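Local coordinates for prolyl endopeptidase (Myxococcus xanthus, PDB 2BKL), which probably hydrolyses oligopeptides on the carboxyl side of proline or alanine, as a serine peptidase of family S9A, at residues A[410-422]-A[431-443]. Residues are numbered along the deposited sequence; the frame is centred on the assembly and turned at random.
Sequences MNPEQYQVEQVFY and PMFVVHRKDLKRD
The beta hairpin at the edge of the catalytic-domain sheet pairs strand 415-422 with strand 431-437. Its ladder has antiparallel hydrogen-bonded pairs at Gln416 and His436, Glu418 and Val434, and Val420 and Met432. Glu418 N donates to Val434 O at 2.8 Å. On the same face as these pairs, His436 NE2 donates to Glu418 OE2 at 2.7 Å. The oxygen lies near the imidazole plane but is met on its anti side, and carboxylate and ring stand 88° apart. With chi1 at 51°, CG of His436 sits between the backbone N and the carbonyl carbon, which swings the ring toward the neighbouring strand. ND1 then donates to Arg437 O at 2.8 Å, and Leu440 CD2 lies over one ring face, toward its rim. Tyr521 OH also bonds Glu418 OE2; water 3 links Glu418 OE1 to Arg442 NH1, and Arg442 NH2 bonds Gln519 O. A leucine for His436 would probably leave Glu418 OE2 without its imidazole donor and take the side-chain N-H away from Arg437 O.

The hairpin belongs to the alpha/beta-hydrolase fold: strand 415-423 is outermost, and 429-437 also pairs with 477-481. On the opposite face, the Gln419 amide runs beside the Phe433 ring, planes 10° apart, with NE2 3.7 Å from CE1. That NE2 bonds Asp339 O of the propeller domain. At the hairpin's open end, by the type I turn Arg437 to Leu440, Arg437 NH1 donates to Gln414 OE1 at 3.0 Å, from above the amide plane. Arg437 NE salt-bridges Asp439 OD1, 3.1 Å. Lys438 N donates to Gln414 O at 2.9 Å.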
ATOM      1  N   MET A 410     -16.246 -21.269   0.740  1.00 14.33           N
ATOM      2  CA  MET A 410     -16.443 -20.882   2.138  1.00 16.94           C
ATOM      3  C   MET A 410     -17.914 -20.582   2.332  1.00 16.80           C
ATOM      4  O   MET A 410     -18.637 -20.407   1.356  1.00 17.93           O
ATOM      5  CB  MET A 410     -15.659 -19.605   2.436  1.00 20.38           C
ATOM      6  CG  MET A 410     -15.967 -18.514   1.403  1.00 22.09           C
ATOM      7  SD  MET A 410     -15.817 -16.823   1.881  1.00 27.15           S
ATOM      8  CE  MET A 410     -16.336 -16.912   3.567  1.00 23.79           C
ATOM      9  N   ASN A 411     -18.359 -20.524   3.583  1.00 14.93           N
ATOM     10  CA  ASN A 411     -19.744 -20.177   3.904  1.00 16.80           C
ATOM     11  C   ASN A 411     -19.770 -18.913   4.739  1.00 16.30           C
ATOM     12  O   ASN A 411     -19.505 -18.966   5.940  1.00 15.74           O
ATOM     13  CB  ASN A 411     -20.428 -21.320   4.657  1.00 18.82           C
ATOM     14  CG  ASN A 411     -21.884 -20.998   5.023  1.00 19.56           C
ATOM     15  OD1 ASN A 411     -22.406 -19.909   4.735  1.00 22.52           O
ATOM     16  ND2 ASN A 411     -22.549 -21.960   5.663  1.00 25.85           N
ATOM     17  N   PRO A 412     -20.063 -17.772   4.110  1.00 16.58           N
ATOM     18  CA  PRO A 412     -20.022 -16.472   4.799  1.00 16.97           C
ATOM     19  C   PRO A 412     -20.948 -16.371   6.014  1.00 15.59           C
ATOM     20  O   PRO A 412     -20.634 -15.605   6.938  1.00 14.07           O
ATOM     21  CB  PRO A 412     -20.457 -15.475   3.717  1.00 17.79           C
ATOM     22  CG  PRO A 412     -20.244 -16.181   2.420  1.00 19.98           C
ATOM     23  CD  PRO A 412     -20.434 -17.623   2.683  1.00 18.08           C
ATOM     24  N   GLU A 413     -22.041 -17.131   6.031  1.00 14.00           N
ATOM     25  CA  GLU A 413     -23.026 -17.063   7.116  1.00 14.99           C
ATOM     26  C   GLU A 413     -22.523 -17.606   8.448  1.00 12.97           C
ATOM     27  O   GLU A 413     -23.148 -17.406   9.497  1.00 13.86           O
ATOM     28  CB  GLU A 413     -24.303 -17.822   6.714  1.00 19.69           C
ATOM     29  CG  GLU A 413     -24.972 -17.267   5.464  1.00 25.79           C
ATOM     30  CD  GLU A 413     -25.293 -15.779   5.571  1.00 26.41           C
ATOM     31  OE1 GLU A 413     -26.084 -15.404   6.476  1.00 31.45           O
ATOM     32  OE2 GLU A 413     -24.744 -14.977   4.762  1.00 31.90           O
ATOM     33  N   GLN A 414     -21.378 -18.262   8.423  1.00 11.84           N
ATOM     34  CA  GLN A 414     -20.762 -18.739   9.654  1.00 11.86           C
ATOM     35  C   GLN A 414     -20.046 -17.631  10.432  1.00  9.60           C
ATOM     36  O   GLN A 414     -19.671 -17.851  11.566  1.00 10.06           O
ATOM     37  CB  GLN A 414     -19.793 -19.898   9.366  1.00 16.65           C
ATOM     38  CG  GLN A 414     -20.561 -21.224   9.104  1.00 20.74           C
ATOM     39  CD  GLN A 414     -19.698 -22.358   8.572  1.00 22.23           C
ATOM     40  OE1 GLN A 414     -18.471 -22.349   8.718  1.00 26.50           O
ATOM     41  NE2 GLN A 414     -20.348 -23.342   7.926  1.00 26.20           N
ATOM     42  N   TYR A 415     -19.841 -16.463   9.829  1.00  9.58           N
ATOM     43  CA  TYR A 415     -18.993 -15.420  10.413  1.00  9.32           C
ATOM     44  C   TYR A 415     -19.750 -14.124  10.589  1.00  9.62           C
ATOM     45  O   TYR A 415     -20.783 -13.876   9.942  1.00 10.19           O
ATOM     46  CB  TYR A 415     -17.765 -15.136   9.518  1.00  8.29           C
ATOM     47  CG  TYR A 415     -17.084 -16.372   9.040  1.00  9.32           C
ATOM     48  CD1 TYR A 415     -16.323 -17.130   9.884  1.00  8.91           C
ATOM     49  CD2 TYR A 415     -17.249 -16.816   7.751  1.00 10.59           C
ATOM     50  CE1 TYR A 415     -15.718 -18.303   9.458  1.00  9.94           C
ATOM     51  CE2 TYR A 415     -16.652 -17.990   7.311  1.00 11.13           C
ATOM     52  CZ  TYR A 415     -15.911 -18.731   8.166  1.00 10.62           C
ATOM     53  OH  TYR A 415     -15.332 -19.919   7.749  1.00 14.14           O
ATOM     54  N   GLN A 416     -19.247 -13.304  11.500  1.00  9.67           N
ATOM     55  CA  GLN A 416     -19.778 -11.957  11.631  1.00 11.99           C
ATOM     56  C   GLN A 416     -18.666 -10.976  11.817  1.00  9.09           C
ATOM     57  O   GLN A 416     -17.538 -11.323  12.211  1.00  9.52           O
ATOM     58  CB  GLN A 416     -20.773 -11.833  12.758  1.00 14.38           C
ATOM     59  CG  GLN A 416     -20.195 -12.049  14.114  1.00 15.42           C
ATOM     60  CD  GLN A 416     -21.227 -11.982  15.231  1.00 17.26           C
ATOM     61  OE1 GLN A 416     -21.301 -12.880  16.051  1.00 22.09           O
ATOM     62  NE2 GLN A 416     -22.013 -10.909  15.262  1.00 23.58           N
ATOM     63  N   VAL A 417     -19.003  -9.734  11.530  1.00  9.77           N
ATOM     64  CA  VAL A 417     -18.091  -8.605  11.611  1.00  9.02           C
ATOM     65  C   VAL A 417     -18.736  -7.584  12.519  1.00  8.01           C
ATOM     66  O   VAL A 417     -19.909  -7.223  12.328  1.00  8.95           O
ATOM     67  CB  VAL A 417     -17.882  -7.927  10.242  1.00  9.73           C
ATOM     68  CG1 VAL A 417     -16.913  -6.749  10.350  1.00 11.35           C
ATOM     69  CG2 VAL A 417     -17.421  -8.949   9.183  1.00 12.85           C
ATOM     70  N   GLU A 418     -18.011  -7.205  13.563  1.00  7.02           N
ATOM     71  CA  GLU A 418     -18.395  -6.122  14.452  1.00  8.40           C
ATOM     72  C   GLU A 418     -17.542  -4.891  14.157  1.00  7.07           C
ATOM     73  O   GLU A 418     -16.391  -5.001  13.698  1.00  8.11           O
ATOM     74  CB  GLU A 418     -18.123  -6.523  15.900  1.00 11.15           C
ATOM     75  CG  GLU A 418     -18.561  -7.928  16.288  1.00 13.30           C
ATOM     76  CD  GLU A 418     -18.299  -8.127  17.744  1.00 14.45           C
ATOM     77  OE1 GLU A 418     -18.893  -7.358  18.523  1.00 16.52           O
ATOM     78  OE2 GLU A 418     -17.465  -8.985  18.102  1.00 16.09           O
ATOM     79  N   GLN A 419     -18.099  -3.721  14.423  1.00  5.48           N
ATOM     80  CA  GLN A 419     -17.351  -2.491  14.521  1.00  5.47           C
ATOM     81  C   GLN A 419     -17.545  -1.899  15.891  1.00  5.28           C
ATOM     82  O   GLN A 419     -18.709  -1.688  16.346  1.00  5.56           O
ATOM     83  CB  GLN A 419     -17.739  -1.475  13.462  1.00  6.59           C
ATOM     84  CG  GLN A 419     -16.837  -0.199  13.531  1.00  8.00           C
ATOM     85  CD  GLN A 419     -17.077   0.796  12.423  1.00  6.76           C
ATOM     86  OE1 GLN A 419     -18.242   1.155  12.133  1.00  9.63           O
ATOM     87  NE2 GLN A 419     -16.002   1.230  11.797  1.00  9.25           N
ATOM     88  N   VAL A 420     -16.421  -1.685  16.558  1.00  3.62           N
ATOM     89  CA  VAL A 420     -16.390  -1.147  17.895  1.00  4.63           C
ATOM     90  C   VAL A 420     -15.558   0.120  17.929  1.00  4.51           C
ATOM     91  O   VAL A 420     -14.796   0.413  16.993  1.00  4.40           O
ATOM     92  CB  VAL A 420     -15.828  -2.186  18.892  1.00  5.01           C
ATOM     93  CG1 VAL A 420     -16.687  -3.447  18.877  1.00  6.03           C
ATOM     94  CG2 VAL A 420     -14.352  -2.517  18.621  1.00  7.40           C
ATOM     95  N   PHE A 421     -15.707   0.872  19.013  1.00  5.07           N
ATOM     96  CA  PHE A 421     -15.017   2.104  19.262  1.00  4.30           C
ATOM     97  C   PHE A 421     -14.439   2.094  20.657  1.00  4.86           C
ATOM     98  O   PHE A 421     -15.187   1.955  21.634  1.00  7.37           O
ATOM     99  CB  PHE A 421     -15.949   3.296  19.022  1.00  4.33           C
ATOM    100  CG  PHE A 421     -16.591   3.282  17.685  1.00  4.73           C
ATOM    101  CD1 PHE A 421     -15.929   3.840  16.612  1.00  6.06           C
ATOM    102  CD2 PHE A 421     -17.806   2.692  17.473  1.00  5.79           C
ATOM    103  CE1 PHE A 421     -16.481   3.813  15.344  1.00  6.92           C
ATOM    104  CE2 PHE A 421     -18.360   2.660  16.162  1.00  6.44           C
ATOM    105  CZ  PHE A 421     -17.658   3.214  15.119  1.00  5.55           C
ATOM    106  N   TYR A 422     -13.135   2.248  20.778  1.00  4.68           N
ATOM    107  CA  TYR A 422     -12.480   2.196  22.089  1.00  4.97           C
ATOM    108  C   TYR A 422     -11.730   3.498  22.343  1.00  6.24           C
ATOM    109  O   TYR A 422     -11.377   4.222  21.414  1.00  5.92           O
ATOM    110  CB  TYR A 422     -11.534   0.980  22.190  1.00  5.44           C
ATOM    111  CG  TYR A 422     -10.364   1.009  21.256  1.00  5.73           C
ATOM    112  CD1 TYR A 422     -10.441   0.477  19.977  1.00  6.06           C
ATOM    113  CD2 TYR A 422      -9.169   1.616  21.628  1.00  6.83           C
ATOM    114  CE1 TYR A 422      -9.369   0.564  19.110  1.00  5.70           C
ATOM    115  CE2 TYR A 422      -8.106   1.677  20.763  1.00  5.73           C
ATOM    116  CZ  TYR A 422      -8.214   1.154  19.509  1.00  5.18           C
ATOM    117  OH  TYR A 422      -7.148   1.233  18.639  1.00  6.64           O
ATOM    118  N   PRO A 431     -11.862   3.551  15.961  1.00  2.64           N
ATOM    119  CA  PRO A 431     -12.615   2.400  15.454  1.00  4.06           C
ATOM    120  C   PRO A 431     -11.780   1.144  15.310  1.00  4.29           C
ATOM    121  O   PRO A 431     -10.564   1.208  15.098  1.00  5.27           O
ATOM    122  CB  PRO A 431     -13.091   2.825  14.084  1.00  5.58           C
ATOM    123  CG  PRO A 431     -12.681   4.273  13.928  1.00  5.68           C
ATOM    124  CD  PRO A 431     -11.548   4.514  14.888  1.00  3.93           C
ATOM    125  N   MET A 432     -12.439   0.004  15.417  1.00  3.63           N
ATOM    126  CA  MET A 432     -11.815  -1.290  15.168  1.00  4.37           C
ATOM    127  C   MET A 432     -12.853  -2.253  14.622  1.00  3.20           C
ATOM    128  O   MET A 432     -13.996  -2.303  15.127  1.00  3.54           O
ATOM    129  CB  MET A 432     -11.169  -1.845  16.447  1.00  4.11           C
ATOM    130  CG  MET A 432     -10.555  -3.204  16.254  1.00  4.66           C
ATOM    131  SD  MET A 432      -9.364  -3.642  17.579  1.00  6.01           S
ATOM    132  CE  MET A 432     -10.322  -3.454  19.028  1.00  6.38           C
ATOM    133  N   PHE A 433     -12.498  -3.018  13.593  1.00  3.54           N
ATOM    134  CA  PHE A 433     -13.289  -4.153  13.128  1.00  3.17           C
ATOM    135  C   PHE A 433     -12.875  -5.420  13.834  1.00  3.27           C
ATOM    136  O   PHE A 433     -11.689  -5.659  14.040  1.00  4.40           O
ATOM    137  CB  PHE A 433     -13.126  -4.355  11.619  1.00  5.86           C
ATOM    138  CG  PHE A 433     -13.541  -3.193  10.768  1.00  5.44           C
ATOM    139  CD1 PHE A 433     -14.884  -2.883  10.604  1.00  7.90           C
ATOM    140  CD2 PHE A 433     -12.589  -2.431  10.080  1.00  7.16           C
ATOM    141  CE1 PHE A 433     -15.281  -1.812   9.797  1.00  8.54           C
ATOM    142  CE2 PHE A 433     -12.990  -1.397   9.255  1.00  6.88           C
ATOM    143  CZ  PHE A 433     -14.305  -1.078   9.121  1.00  9.10           C
ATOM    144  N   VAL A 434     -13.851  -6.238  14.219  1.00  4.25           N
ATOM    145  CA  VAL A 434     -13.589  -7.507  14.876  1.00  5.13           C
ATOM    146  C   VAL A 434     -14.358  -8.585  14.152  1.00  5.81           C
ATOM    147  O   VAL A 434     -15.582  -8.495  14.008  1.00  6.89           O
ATOM    148  CB  VAL A 434     -13.927  -7.482  16.382  1.00  5.42           C
ATOM    149  CG1 VAL A 434     -13.451  -8.782  17.031  1.00  7.59           C
ATOM    150  CG2 VAL A 434     -13.285  -6.289  17.078  1.00  7.03           C
ATOM    151  N   VAL A 435     -13.652  -9.605  13.685  1.00  4.79           N
ATOM    152  CA  VAL A 435     -14.235 -10.639  12.823  1.00  5.57           C
ATOM    153  C   VAL A 435     -14.045 -11.992  13.483  1.00  5.43           C
ATOM    154  O   VAL A 435     -12.973 -12.329  13.985  1.00  4.92           O
ATOM    155  CB  VAL A 435     -13.537 -10.655  11.420  1.00  6.61           C
ATOM    156  CG1 VAL A 435     -14.262 -11.595  10.481  1.00  6.87           C
ATOM    157  CG2 VAL A 435     -13.442  -9.227  10.828  1.00  6.91           C
ATOM    158  N   HIS A 436     -15.102 -12.789  13.507  1.00  5.58           N
ATOM    159  CA  HIS A 436     -15.040 -14.104  14.132  1.00  5.70           C
ATOM    160  C   HIS A 436     -16.239 -14.943  13.726  1.00  5.82           C
ATOM    161  O   HIS A 436     -17.220 -14.437  13.200  1.00  6.90           O
ATOM    162  CB  HIS A 436     -14.994 -13.979  15.658  1.00  7.19           C
ATOM    163  CG  HIS A 436     -16.067 -13.103  16.204  1.00  7.44           C
ATOM    164  ND1 HIS A 436     -17.357 -13.548  16.445  1.00  8.15           N
ATOM    165  CD2 HIS A 436     -16.051 -11.800  16.562  1.00  9.11           C
ATOM    166  CE1 HIS A 436     -18.083 -12.544  16.907  1.00 10.85           C
ATOM    167  NE2 HIS A 436     -17.313 -11.474  16.986  1.00 11.41           N
ATOM    168  N   ARG A 437     -16.175 -16.241  14.019  1.00  7.14           N
ATOM    169  CA  ARG A 437     -17.359 -17.088  13.861  1.00  7.02           C
ATOM    170  C   ARG A 437     -18.497 -16.577  14.738  1.00  6.47           C
ATOM    171  O   ARG A 437     -18.279 -16.120  15.871  1.00  6.93           O
ATOM    172  CB  ARG A 437     -17.060 -18.535  14.252  1.00  8.98           C
ATOM    173  CG  ARG A 437     -16.203 -19.298  13.269  1.00 12.18           C
ATOM    174  CD  ARG A 437     -15.930 -20.711  13.697  1.00 14.39           C
ATOM    175  NE  ARG A 437     -17.178 -21.462  13.651  1.00 17.01           N
ATOM    176  CZ  ARG A 437     -17.689 -21.983  12.524  1.00 19.53           C
ATOM    177  NH1 ARG A 437     -17.044 -21.890  11.357  1.00 21.53           N
ATOM    178  NH2 ARG A 437     -18.863 -22.603  12.567  1.00 20.97           N
ATOM    179  N   LYS A 438     -19.719 -16.728  14.252  1.00  8.06           N
ATOM    180  CA  LYS A 438     -20.901 -16.388  15.049  1.00  9.06           C
ATOM    181  C   LYS A 438     -20.967 -17.124  16.372  1.00 10.99           C
ATOM    182  O   LYS A 438     -21.458 -16.564  17.349  1.00 13.30           O
ATOM    183  CB  LYS A 438     -22.186 -16.630  14.241  1.00  9.79           C
ATOM    184  CG  LYS A 438     -22.376 -15.640  13.144  1.00 11.87           C
ATOM    185  CD  LYS A 438     -23.739 -15.769  12.439  1.00 13.32           C
ATOM    186  CE  LYS A 438     -23.829 -14.880  11.209  1.00 15.00           C
ATOM    187  NZ  LYS A 438     -24.994 -15.251  10.373  1.00 17.65           N
ATOM    188  N   ASP A 439     -20.511 -18.374  16.407  1.00 10.43           N
ATOM    189  CA  ASP A 439     -20.531 -19.171  17.641  1.00 12.67           C
ATOM    190  C   ASP A 439     -19.336 -19.012  18.592  1.00 12.03           C
ATOM    191  O   ASP A 439     -19.181 -19.782  19.534  1.00 14.84           O
ATOM    192  CB  ASP A 439     -20.763 -20.645  17.311  1.00 13.04           C
ATOM    193  CG  ASP A 439     -19.660 -21.274  16.498  1.00 16.90           C
ATOM    194  OD1 ASP A 439     -18.522 -20.731  16.342  1.00 13.74           O
ATOM    195  OD2 ASP A 439     -19.872 -22.395  15.958  1.00 19.35           O
ATOM    196  N   LEU A 440     -18.495 -18.014  18.358  1.00 10.71           N
ATOM    197  CA  LEU A 440     -17.367 -17.757  19.231  1.00 11.04           C
ATOM    198  C   LEU A 440     -17.834 -17.654  20.661  1.00 11.40           C
ATOM    199  O   LEU A 440     -18.776 -16.919  20.948  1.00 12.01           O
ATOM    200  CB  LEU A 440     -16.726 -16.419  18.860  1.00 12.64           C
ATOM    201  CG  LEU A 440     -15.509 -15.987  19.680  1.00 13.92           C
ATOM    202  CD1 LEU A 440     -14.286 -16.697  19.120  1.00 15.88           C
ATOM    203  CD2 LEU A 440     -15.363 -14.445  19.658  1.00 15.76           C
ATOM    204  N   LYS A 441     -17.154 -18.360  21.554  1.00 12.77           N
ATOM    205  CA  LYS A 441     -17.332 -18.167  22.988  1.00 14.99           C
ATOM    206  C   LYS A 441     -16.528 -16.957  23.453  1.00 11.68           C
ATOM    207  O   LYS A 441     -15.336 -16.845  23.161  1.00 13.18           O
ATOM    208  CB  LYS A 441     -16.891 -19.422  23.753  1.00 19.10           C
ATOM    209  CG  LYS A 441     -17.390 -20.732  23.136  1.00 23.00           C
ATOM    210  CD  LYS A 441     -17.523 -21.893  24.130  1.00 25.84           C
ATOM    211  CE  LYS A 441     -18.697 -22.790  23.740  1.00 26.98           C
ATOM    212  NZ  LYS A 441     -18.598 -24.178  24.310  1.00 29.19           N
ATOM    213  N   ARG A 442     -17.189 -16.038  24.158  1.00 11.16           N
ATOM    214  CA  ARG A 442     -16.554 -14.856  24.710  1.00  9.74           C
ATOM    215  C   ARG A 442     -16.073 -15.171  26.107  1.00 10.66           C
ATOM    216  O   ARG A 442     -16.624 -14.673  27.109  1.00 12.60           O
ATOM    217  CB  ARG A 442     -17.518 -13.662  24.715  1.00 10.08           C
ATOM    218  CG  ARG A 442     -17.837 -13.166  23.327  1.00 13.36           C
ATOM    219  CD  ARG A 442     -16.746 -12.317  22.744  1.00 13.01           C
ATOM    220  NE  ARG A 442     -16.708 -10.993  23.312  1.00 10.84           N
ATOM    221  CZ  ARG A 442     -17.457  -9.973  22.894  1.00 10.73           C
ATOM    222  NH1 ARG A 442     -18.329 -10.100  21.901  1.00 11.98           N
ATOM    223  NH2 ARG A 442     -17.327  -8.795  23.464  1.00  9.79           N
ATOM    224  N   ASP A 443     -15.027 -15.990  26.153  1.00 10.97           N
ATOM    225  CA  ASP A 443     -14.487 -16.567  27.378  1.00 12.16           C
ATOM    226  C   ASP A 443     -13.086 -16.082  27.691  1.00 12.00           C
ATOM    227  O   ASP A 443     -12.429 -16.612  28.572  1.00 13.84           O
ATOM    228  CB  ASP A 443     -14.508 -18.101  27.269  1.00 14.67           C
ATOM    229  CG  ASP A 443     -13.573 -18.653  26.191  1.00 15.85           C
ATOM    230  OD1 ASP A 443     -12.947 -17.892  25.425  1.00 17.07           O
ATOM    231  OD2 ASP A 443     -13.407 -19.899  26.022  1.00 19.87           O
TER
HETATM  232  O   HOH W   1     -20.383 -19.737  13.638  1.00 17.34           O
HETATM  233  O   HOH W   2     -23.100 -14.091  17.132  1.00 27.40           O
HETATM  234  O   HOH W   3     -20.091  -8.986  20.247  1.00 25.68           O